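Local coordinates for hypothetical protein (Nostoc punctiforme, PDB 2O62) that is of unknown function but belongs to the DUF3598 family and folds into calycin-like antiparallel beta sheets, one of them closed into a barrel, at residues L172-L178 / S191-I195; G197-L201 / Q211-L215; L71-E75 / V152-L158. All coordinates share one frame; numbering follows the deposited sequence.

Contact 1. Residues L172-L178 / S191-I195; sequences LDDAGRL and STATI
Arg177 lies obliquely across the side chain of Thr192, and the methyl does the touching: Thr192 CG2 sits 3.4 Å from Arg177 NE, at the edge of the guanidinium and near its plane. The arginine chain runs straight as far as CD and then bends (chi3 -49°), which brings its end back over its own loop, where NH2 makes a salt bridge of 3.1 Å with Asp173 OD2. That same carboxylate oxygen accepts a bond from a water, and the water lies 2.6 Å from Thr192 OG1, so the loop charge is tied to the strand indirectly. The threonine therefore offers two different surfaces, its methyl to the arginine and its hydroxyl to the water and to a bound glycerol.

Ile195 works at the other end of the segment. Its CD1 reaches Leu172 CD2 at 3.9 Å, the two side chains crossing at about a right angle, and it also lies against the carbonyl oxygen of Gly176. A second water spans from Gly176 O to the amide N of Ile195, bridging the backbones where they have spread apart.

Between these two ends, Leu178 and Ala193 are an antiparallel hydrogen-bonded pair: Leu178 N to Ala193 O is 2.9 Å and Ala193 N to Leu178 O is 2.7 Å, both close to straight. Their side chains share one face of the sheet, with Leu178 CB 4.2 Å from Ala193 CB. The Leu178 side chain also packs on Ile140 and Leu144. The whole is a five-residue loop joining strands 162-172 and 178-184, closed by the bond from Asp173 N to Arg177 O (2.7 Å) and lying beside strand 187-196, as expected of the antiparallel meander in a calycin-type barrel.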
loop_
_atom_site.group_PDB
_atom_site.type_symbol
_atom_site.label_atom_id
_atom_site.label_comp_id
_atom_site.label_asym_id
_atom_site.label_seq_id
_atom_site.Cartn_x
_atom_site.Cartn_y
_atom_site.Cartn_z
ATOM N N LEU A 172 -4.120 16.823 16.901
ATOM C CA LEU A 172 -3.705 18.158 16.539
ATOM C C LEU A 172 -3.139 18.772 17.800
ATOM O O LEU A 172 -3.685 18.537 18.891
ATOM C CB LEU A 172 -4.891 19.002 16.056
ATOM C CG LEU A 172 -5.562 18.452 14.794
ATOM C CD1 LEU A 172 -6.788 19.307 14.420
ATOM C CD2 LEU A 172 -4.581 18.393 13.641
ATOM N N ASP A 173 -2.024 19.492 17.676
ATOM C CA ASP A 173 -1.534 20.322 18.772
ATOM C C ASP A 173 -2.109 21.726 18.568
ATOM O O ASP A 173 -3.060 21.889 17.806
ATOM C CB ASP A 173 -0.004 20.283 18.899
ATOM C CG ASP A 173 0.718 21.022 17.785
ATOM O OD1 ASP A 173 0.094 21.894 17.126
ATOM O OD2 ASP A 173 1.926 20.710 17.586
ATOM N N ASP A 174 -1.557 22.749 19.207
ATOM C CA ASP A 174 -2.387 23.934 19.438
ATOM C C ASP A 174 -2.079 25.383 18.975
ATOM O O ASP A 174 -2.836 26.260 19.446
ATOM C CB ASP A 174 -2.658 24.000 20.957
ATOM C CG ASP A 174 -1.396 24.314 21.772
ATOM O OD1 ASP A 174 -0.492 25.024 21.264
ATOM O OD2 ASP A 174 -1.299 23.830 22.922
ATOM N N ALA A 175 -1.116 25.785 18.119
ATOM C CA ALA A 175 -0.382 25.200 16.978
ATOM C C ALA A 175 -1.095 24.699 15.727
ATOM O O ALA A 175 -0.900 25.288 14.662
ATOM C CB ALA A 175 0.765 24.310 17.415
ATOM N N GLY A 176 -1.902 23.647 15.800
ATOM C CA GLY A 176 -2.604 23.166 14.608
ATOM C C GLY A 176 -1.729 22.242 13.782
ATOM O O GLY A 176 -2.091 21.814 12.677
ATOM N N ARG A 177 -0.571 21.913 14.331
ATOM C CA ARG A 177 0.269 20.888 13.755
ATOM C C ARG A 177 -0.239 19.535 14.203
ATOM O O ARG A 177 -1.038 19.422 15.120
ATOM C CB ARG A 177 1.716 21.100 14.189
ATOM C CG ARG A 177 2.306 22.459 13.732
ATOM C CD ARG A 177 3.781 22.591 14.123
ATOM N NE ARG A 177 3.978 22.234 15.532
ATOM C CZ ARG A 177 4.217 23.074 16.542
ATOM N NH1 ARG A 177 4.337 24.390 16.350
ATOM N NH2 ARG A 177 4.357 22.581 17.774
ATOM N N LEU A 178 0.210 18.515 13.510
ATOM C CA LEU A 178 -0.182 17.151 13.780
ATOM C C LEU A 178 0.901 16.521 14.660
ATOM O O LEU A 178 2.083 16.741 14.445
ATOM C CB LEU A 178 -0.349 16.407 12.458
ATOM C CG LEU A 178 -1.151 15.122 12.556
ATOM C CD1 LEU A 178 -2.652 15.450 12.669
ATOM C CD2 LEU A 178 -0.898 14.163 11.398
ATOM N N SER A 191 6.470 12.051 16.404
ATOM C CA SER A 191 6.958 13.216 15.625
ATOM C C SER A 191 5.831 14.167 15.343
ATOM O O SER A 191 4.687 13.770 15.215
ATOM C CB SER A 191 7.573 12.784 14.290
ATOM O OG SER A 191 8.124 13.900 13.602
ATOM N N THR A 192 6.165 15.438 15.242
ATOM C CA THR A 192 5.226 16.474 14.832
ATOM C C THR A 192 5.304 16.682 13.327
ATOM O O THR A 192 6.364 16.488 12.741
ATOM C CB THR A 192 5.567 17.719 15.615
ATOM O OG1 THR A 192 5.350 17.403 17.006
ATOM C CG2 THR A 192 4.759 18.903 15.229
ATOM N N ALA A 193 4.174 16.993 12.707
ATOM C CA ALA A 193 4.083 17.268 11.288
ATOM C C ALA A 193 3.290 18.538 11.008
ATOM O O ALA A 193 2.478 18.988 11.824
ATOM C CB ALA A 193 3.425 16.148 10.609
ATOM N N THR A 194 3.510 19.119 9.839
ATOM C CA THR A 194 2.683 20.238 9.385
ATOM C C THR A 194 1.686 19.722 8.357
ATOM O O THR A 194 1.969 18.797 7.591
ATOM C CB THR A 194 3.496 21.362 8.759
ATOM O OG1 THR A 194 4.402 20.820 7.808
ATOM C CG2 THR A 194 4.275 22.088 9.808
ATOM N N ILE A 195 0.507 20.317 8.339
ATOM C CA ILE A 195 -0.515 19.906 7.361
ATOM C C ILE A 195 -0.675 20.991 6.326
ATOM O O ILE A 195 -0.834 22.148 6.663
ATOM C CB ILE A 195 -1.888 19.689 8.001
ATOM C CG1 ILE A 195 -1.805 18.747 9.197
ATOM C CG2 ILE A 195 -2.847 19.109 6.976
ATOM C CD1 ILE A 195 -2.812 19.135 10.263
HETATM O O HOH W 1 3.295 18.294 18.300
HETATM O O HOH W 2 -0.082 22.173 10.452
#

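Contact 2. Residues G197-L201 / Q211-L215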
loop_
_atom_site.group_PDB
_atom_site.type_symbol
_atom_site.label_atom_id
_atom_site.label_comp_id
_atom_site.label_asym_id
_atom_site.label_seq_id
_atom_site.Cartn_x
_atom_site.Cartn_y
_atom_site.Cartn_z
ATOM N N GLY A 197 -3.007 21.147 3.058
ATOM C CA GLY A 197 -4.046 20.554 2.223
ATOM C C GLY A 197 -4.165 19.058 2.426
ATOM O O GLY A 197 -4.486 18.590 3.512
ATOM N N SER A 198 -3.897 18.323 1.355
ATOM C CA SER A 198 -3.952 16.865 1.351
ATOM C C SER A 198 -2.609 16.227 1.718
ATOM O O SER A 198 -2.481 15.000 1.698
ATOM C CB SER A 198 -4.410 16.379 -0.034
ATOM O OG SER A 198 -3.487 16.741 -1.046
ATOM N N ILE A 199 -1.605 17.062 2.046
ATOM C CA ILE A 199 -0.270 16.574 2.401
ATOM C C ILE A 199 0.094 16.907 3.836
ATOM O O ILE A 199 -0.011 18.050 4.259
ATOM C CB ILE A 199 0.833 17.149 1.495
ATOM C CG1 ILE A 199 0.775 16.483 0.123
ATOM C CG2 ILE A 199 2.220 16.873 2.091
ATOM C CD1 ILE A 199 1.446 17.300 -0.962
ATOM N N VAL A 200 0.577 15.896 4.535
ATOM C CA VAL A 200 1.105 16.017 5.875
ATOM C C VAL A 200 2.602 15.793 5.752
ATOM O O VAL A 200 3.039 14.747 5.257
ATOM C CB VAL A 200 0.473 14.992 6.825
ATOM C CG1 VAL A 200 1.073 15.078 8.212
ATOM C CG2 VAL A 200 -1.079 15.184 6.840
ATOM N N LEU A 201 3.365 16.742 6.256
ATOM C CA LEU A 201 4.816 16.761 6.072
ATOM C C LEU A 201 5.535 16.520 7.391
ATOM O O LEU A 201 5.418 17.316 8.304
ATOM C CB LEU A 201 5.233 18.099 5.500
ATOM C CG LEU A 201 6.723 18.274 5.330
ATOM C CD1 LEU A 201 7.266 17.254 4.352
ATOM C CD2 LEU A 201 7.078 19.702 4.906
ATOM N N GLN A 211 6.355 12.376 3.430
ATOM C CA GLN A 211 5.123 13.116 3.181
ATOM C C GLN A 211 4.016 12.109 3.216
ATOM O O GLN A 211 4.172 11.015 2.707
ATOM C CB GLN A 211 5.114 13.870 1.837
ATOM C CG GLN A 211 5.123 13.016 0.544
ATOM C CD GLN A 211 4.511 13.802 -0.656
ATOM O OE1 GLN A 211 4.974 14.899 -0.950
ATOM N NE2 GLN A 211 3.421 13.265 -1.288
ATOM N N VAL A 212 2.870 12.478 3.779
ATOM C CA VAL A 212 1.701 11.570 3.705
ATOM C C VAL A 212 0.671 12.251 2.850
ATOM O O VAL A 212 0.387 13.407 3.071
ATOM C CB VAL A 212 1.104 11.291 5.085
ATOM C CG1 VAL A 212 -0.026 10.289 4.964
ATOM C CG2 VAL A 212 2.160 10.797 6.028
ATOM N N LEU A 213 0.157 11.550 1.852
ATOM C CA LEU A 213 -0.826 12.130 0.973
ATOM C C LEU A 213 -2.157 11.435 1.188
ATOM O O LEU A 213 -2.242 10.192 1.192
ATOM C CB LEU A 213 -0.368 11.998 -0.469
ATOM C CG LEU A 213 -1.354 12.399 -1.552
ATOM C CD1 LEU A 213 -1.586 13.899 -1.546
ATOM C CD2 LEU A 213 -0.875 11.965 -2.920
ATOM N N LEU A 214 -3.194 12.235 1.389
ATOM C CA LEU A 214 -4.521 11.701 1.658
ATOM C C LEU A 214 -5.267 11.619 0.328
ATOM O O LEU A 214 -5.252 12.581 -0.446
ATOM C CB LEU A 214 -5.261 12.637 2.590
ATOM C CG LEU A 214 -4.471 13.011 3.865
ATOM C CD1 LEU A 214 -5.291 14.001 4.667
ATOM C CD2 LEU A 214 -4.099 11.801 4.643
ATOM N N LEU A 215 -5.881 10.474 0.065
ATOM C CA LEU A 215 -6.451 10.197 -1.230
ATOM C C LEU A 215 -7.899 9.752 -1.190
ATOM O O LEU A 215 -8.498 9.554 -0.101
ATOM C CB LEU A 215 -5.606 9.088 -1.886
ATOM C CG LEU A 215 -4.168 9.463 -2.284
ATOM C CD1 LEU A 215 -3.320 8.198 -2.486
ATOM C CD2 LEU A 215 -4.169 10.372 -3.520
#
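Strands 199-202 and 210-214 form a beta hairpin of the C-terminal barrel, and the pairs Ile199-Leu213, Val200-Val212 and Leu201-Gln211 set its register. The short strand segments run antiparallel at 163°, with their axes 4.6 Å apart. Val200 and Val212 are the hydrogen-bonded pair: Val200 N to Val212 O is 2.9 Å and Val212 N to Val200 O is 2.7 Å. A third bond, Leu214 N to Ser198 O at 2.9 Å, extends the pairing past the strand start. Val212 O additionally receives the CA-H of Ile199, at 3.3 Å from that CA.

The two valines face each other on one side of the sheet, CB to CB at 4.1 Å. Each has CG1 anti to its backbone N, at chi1 177° in Val200 and -176° in Val212, so the branches are set alike on both strands. Val200 also packs on Ile140, and Val212 on Thr222 of the next strand.

On the opposite face Ile199 is shared by two partners. Its CG1 meets Leu213 CD1 at 3.9 Å, while its CG2 lies 4.2 Å from Gln211 CB. Gln211 thus gives its aliphatic base to the hairpin, while its amide finds its partners beyond it: NE2 donates to Pro25 O, and OE1 bonds to a glycerol, probably from the crystallisation liquor.

The chemistry implies a division of labour, in which main-chain bonds fix the register, branched apolar groups fill both faces, and the one amide among them is bonded, in this crystal, to Pro25 O and a glycerol beyond the hairpin.

Contact 3. Residues L71-E75 / V152-L158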
loop_
_atom_site.group_PDB
_atom_site.type_symbol
_atom_site.label_atom_id
_atom_site.label_comp_id
_atom_site.label_asym_id
_atom_site.label_seq_id
_atom_site.Cartn_x
_atom_site.Cartn_y
_atom_site.Cartn_z
ATOM N N LEU A 71 7.185 -10.297 -5.519
ATOM C CA LEU A 71 5.832 -10.415 -4.968
ATOM C C LEU A 71 5.795 -11.199 -3.689
ATOM O O LEU A 71 6.373 -12.283 -3.604
ATOM C CB LEU A 71 4.938 -11.203 -5.932
ATOM C CG LEU A 71 3.918 -10.640 -6.909
ATOM C CD1 LEU A 71 3.338 -11.858 -7.637
ATOM C CD2 LEU A 71 2.816 -9.886 -6.201
ATOM N N LEU A 72 5.094 -10.660 -2.697
ATOM C CA LEU A 72 4.759 -11.419 -1.493
ATOM C C LEU A 72 3.296 -11.220 -1.139
ATOM O O LEU A 72 2.773 -10.106 -1.256
ATOM C CB LEU A 72 5.644 -11.028 -0.278
ATOM C CG LEU A 72 6.959 -11.742 -0.059
ATOM C CD1 LEU A 72 7.640 -11.169 1.156
ATOM C CD2 LEU A 72 6.785 -13.217 0.125
ATOM N N PHE A 73 2.650 -12.313 -0.680
ATOM C CA PHE A 73 1.211 -12.319 -0.317
ATOM C C PHE A 73 0.950 -12.666 1.130
ATOM O O PHE A 73 1.642 -13.500 1.741
ATOM C CB PHE A 73 0.437 -13.391 -1.127
ATOM C CG PHE A 73 0.373 -13.128 -2.586
ATOM C CD1 PHE A 73 1.411 -13.510 -3.404
ATOM C CD2 PHE A 73 -0.722 -12.492 -3.140
ATOM C CE1 PHE A 73 1.358 -13.214 -4.773
ATOM C CE2 PHE A 73 -0.788 -12.203 -4.505
ATOM C CZ PHE A 73 0.256 -12.590 -5.311
ATOM N N PHE A 74 -0.104 -12.041 1.652
ATOM C CA PHE A 74 -0.739 -12.433 2.900
ATOM C C PHE A 74 -1.889 -13.390 2.672
ATOM O O PHE A 74 -2.344 -13.610 1.525
ATOM C CB PHE A 74 -1.203 -11.183 3.654
ATOM C CG PHE A 74 -0.068 -10.270 4.019
ATOM C CD1 PHE A 74 0.694 -10.491 5.162
ATOM C CD2 PHE A 74 0.273 -9.224 3.199
ATOM C CE1 PHE A 74 1.762 -9.631 5.473
ATOM C CE2 PHE A 74 1.325 -8.360 3.523
ATOM C CZ PHE A 74 2.082 -8.601 4.625
ATOM N N GLU A 75 -2.333 -14.035 3.751
ATOM C CA GLU A 75 -3.278 -15.153 3.600
ATOM C C GLU A 75 -4.611 -14.748 3.078
ATOM O O GLU A 75 -5.298 -15.559 2.499
ATOM C CB GLU A 75 -3.463 -15.917 4.912
ATOM C CG GLU A 75 -2.234 -16.647 5.293
ATOM C CD GLU A 75 -2.499 -17.953 5.991
ATOM O OE1 GLU A 75 -3.689 -18.241 6.295
ATOM O OE2 GLU A 75 -1.509 -18.695 6.214
ATOM N N VAL A 152 1.527 -8.257 10.968
ATOM C CA VAL A 152 2.238 -9.436 10.539
ATOM C C VAL A 152 3.320 -9.000 9.547
ATOM O O VAL A 152 3.004 -8.328 8.553
ATOM C CB VAL A 152 1.304 -10.400 9.776
ATOM C CG1 VAL A 152 2.020 -11.693 9.374
ATOM C CG2 VAL A 152 0.091 -10.735 10.632
ATOM N N THR A 153 4.545 -9.462 9.793
ATOM C CA THR A 153 5.673 -9.237 8.891
ATOM C C THR A 153 6.020 -10.583 8.326
ATOM O O THR A 153 6.266 -11.579 9.060
ATOM C CB THR A 153 6.905 -8.577 9.581
ATOM O OG1 THR A 153 6.521 -7.291 10.135
ATOM C CG2 THR A 153 8.056 -8.385 8.563
ATOM N N ILE A 154 6.045 -10.610 6.998
ATOM C CA ILE A 154 6.526 -11.753 6.249
ATOM C C ILE A 154 7.805 -11.417 5.461
ATOM O O ILE A 154 8.098 -10.265 5.189
ATOM C CB ILE A 154 5.438 -12.297 5.292
ATOM C CG1 ILE A 154 4.967 -11.254 4.309
ATOM C CG2 ILE A 154 4.251 -12.861 6.081
ATOM C CD1 ILE A 154 3.934 -11.826 3.332
ATOM N N TYR A 155 8.538 -12.470 5.105
ATOM C CA TYR A 155 9.916 -12.364 4.621
ATOM C C TYR A 155 10.054 -13.047 3.293
ATOM O O TYR A 155 9.336 -13.973 2.996
ATOM C CB TYR A 155 10.899 -12.952 5.639
ATOM C CG TYR A 155 10.783 -12.202 6.952
ATOM C CD1 TYR A 155 11.506 -11.047 7.186
ATOM C CD2 TYR A 155 9.971 -12.680 7.968
ATOM C CE1 TYR A 155 11.383 -10.342 8.379
ATOM C CE2 TYR A 155 9.846 -12.001 9.167
ATOM C CZ TYR A 155 10.572 -10.830 9.369
ATOM O OH TYR A 155 10.454 -10.124 10.544
ATOM N N ARG A 156 11.006 -12.573 2.505
ATOM C CA ARG A 156 11.278 -13.153 1.205
ATOM C C ARG A 156 11.816 -14.533 1.204
ATOM O O ARG A 156 11.585 -15.262 0.252
ATOM C CB ARG A 156 12.280 -12.313 0.472
ATOM C CG ARG A 156 11.791 -10.983 0.143
ATOM C CD ARG A 156 12.884 -10.289 -0.569
ATOM N NE ARG A 156 13.404 -11.126 -1.636
ATOM C CZ ARG A 156 14.596 -10.958 -2.184
ATOM N NH1 ARG A 156 15.397 -9.963 -1.796
ATOM N NH2 ARG A 156 15.001 -11.781 -3.141
ATOM N N ASP A 157 12.584 -14.877 2.234
ATOM C CA ASP A 157 13.085 -16.226 2.412
ATOM C C ASP A 157 12.008 -17.125 2.976
ATOM O O ASP A 157 12.236 -18.293 3.208
ATOM C CB ASP A 157 14.341 -16.240 3.309
ATOM C CG ASP A 157 14.184 -15.414 4.580
ATOM O OD1 ASP A 157 13.067 -15.376 5.129
ATOM O OD2 ASP A 157 15.188 -14.812 5.038
ATOM N N LEU A 158 10.826 -16.566 3.205
ATOM C CA LEU A 158 9.678 -17.335 3.656
ATOM C C LEU A 158 9.921 -18.056 5.004
ATOM O O LEU A 158 9.180 -18.983 5.353
ATOM C CB LEU A 158 9.207 -18.293 2.541
ATOM C CG LEU A 158 8.768 -17.595 1.240
ATOM C CD1 LEU A 158 8.327 -18.625 0.213
ATOM C CD2 LEU A 158 7.654 -16.596 1.497
#
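Ile154 and Phe74 meet where strand 71-73, an outermost strand of the N-terminal antiparallel sheet, approaches strand 145-155 of the C-terminal barrel. The axes of the short segments are 8.2 Å apart and no hydrogen bond crosses, so the contact is side-chain packing between two sheets.

From CB of Ile154 the two branches part. CG2 comes within 4.1 Å of Phe74 CE1. CG1, set between the backbone N and the carbonyl carbon (chi1 58°), lies 3.8 Å from Phe74 CE1 and leads the chain out over the ring. The tip, CD1, sits above one ring face in a CH-pi contact, 3.9 Å from the centroid and 17° off the normal. It also lies 3.3 Å from Phe73 O and 4.1 Å from Leu72 CB, so the tip meets ring, main chain and aliphatic carbon together. Phe74 CE1 further approaches Val152 O obliquely, and the ring packs on Leu262 and Leu264 of strand 259-269. With Phe74 cut back to an alanine, Ile154 CD1 would probably lose the aromatic face it lies on, and a gap would be likely to open beside Leu262 and Leu264.

Leu72 continues the seam: its CD1 touches the Tyr155 carbonyl carbon at 3.7 Å, where a type I turn from Tyr155 to Leu158 begins. At the far end of that turn, Leu158 CD2 slides past Leu72 and stops 3.7 Å from its CD2.

From the N terminus, contact 3 comes first and spans furthest: it closes a loop of 76 residues that carries strands 79-81 to 117-127 and the passage into the second half, tying the N-terminal sheet to the barrel. After it, contact 1 closes over 12 residues, mostly strand, and contact 2 over nine; all three follow in series, and none nests or crosses. Contacts 1 and 2 meet directly in neighbouring strands, by a probable hydrogen bond from Leu201 N to Thr194 O (2.8 Å) and by Ala193 CB on Val200 CG1. Contact 3 lies across the chain's centre, its nearest atoms about 18 Å from contact 2 and about 20 Å from contact 1.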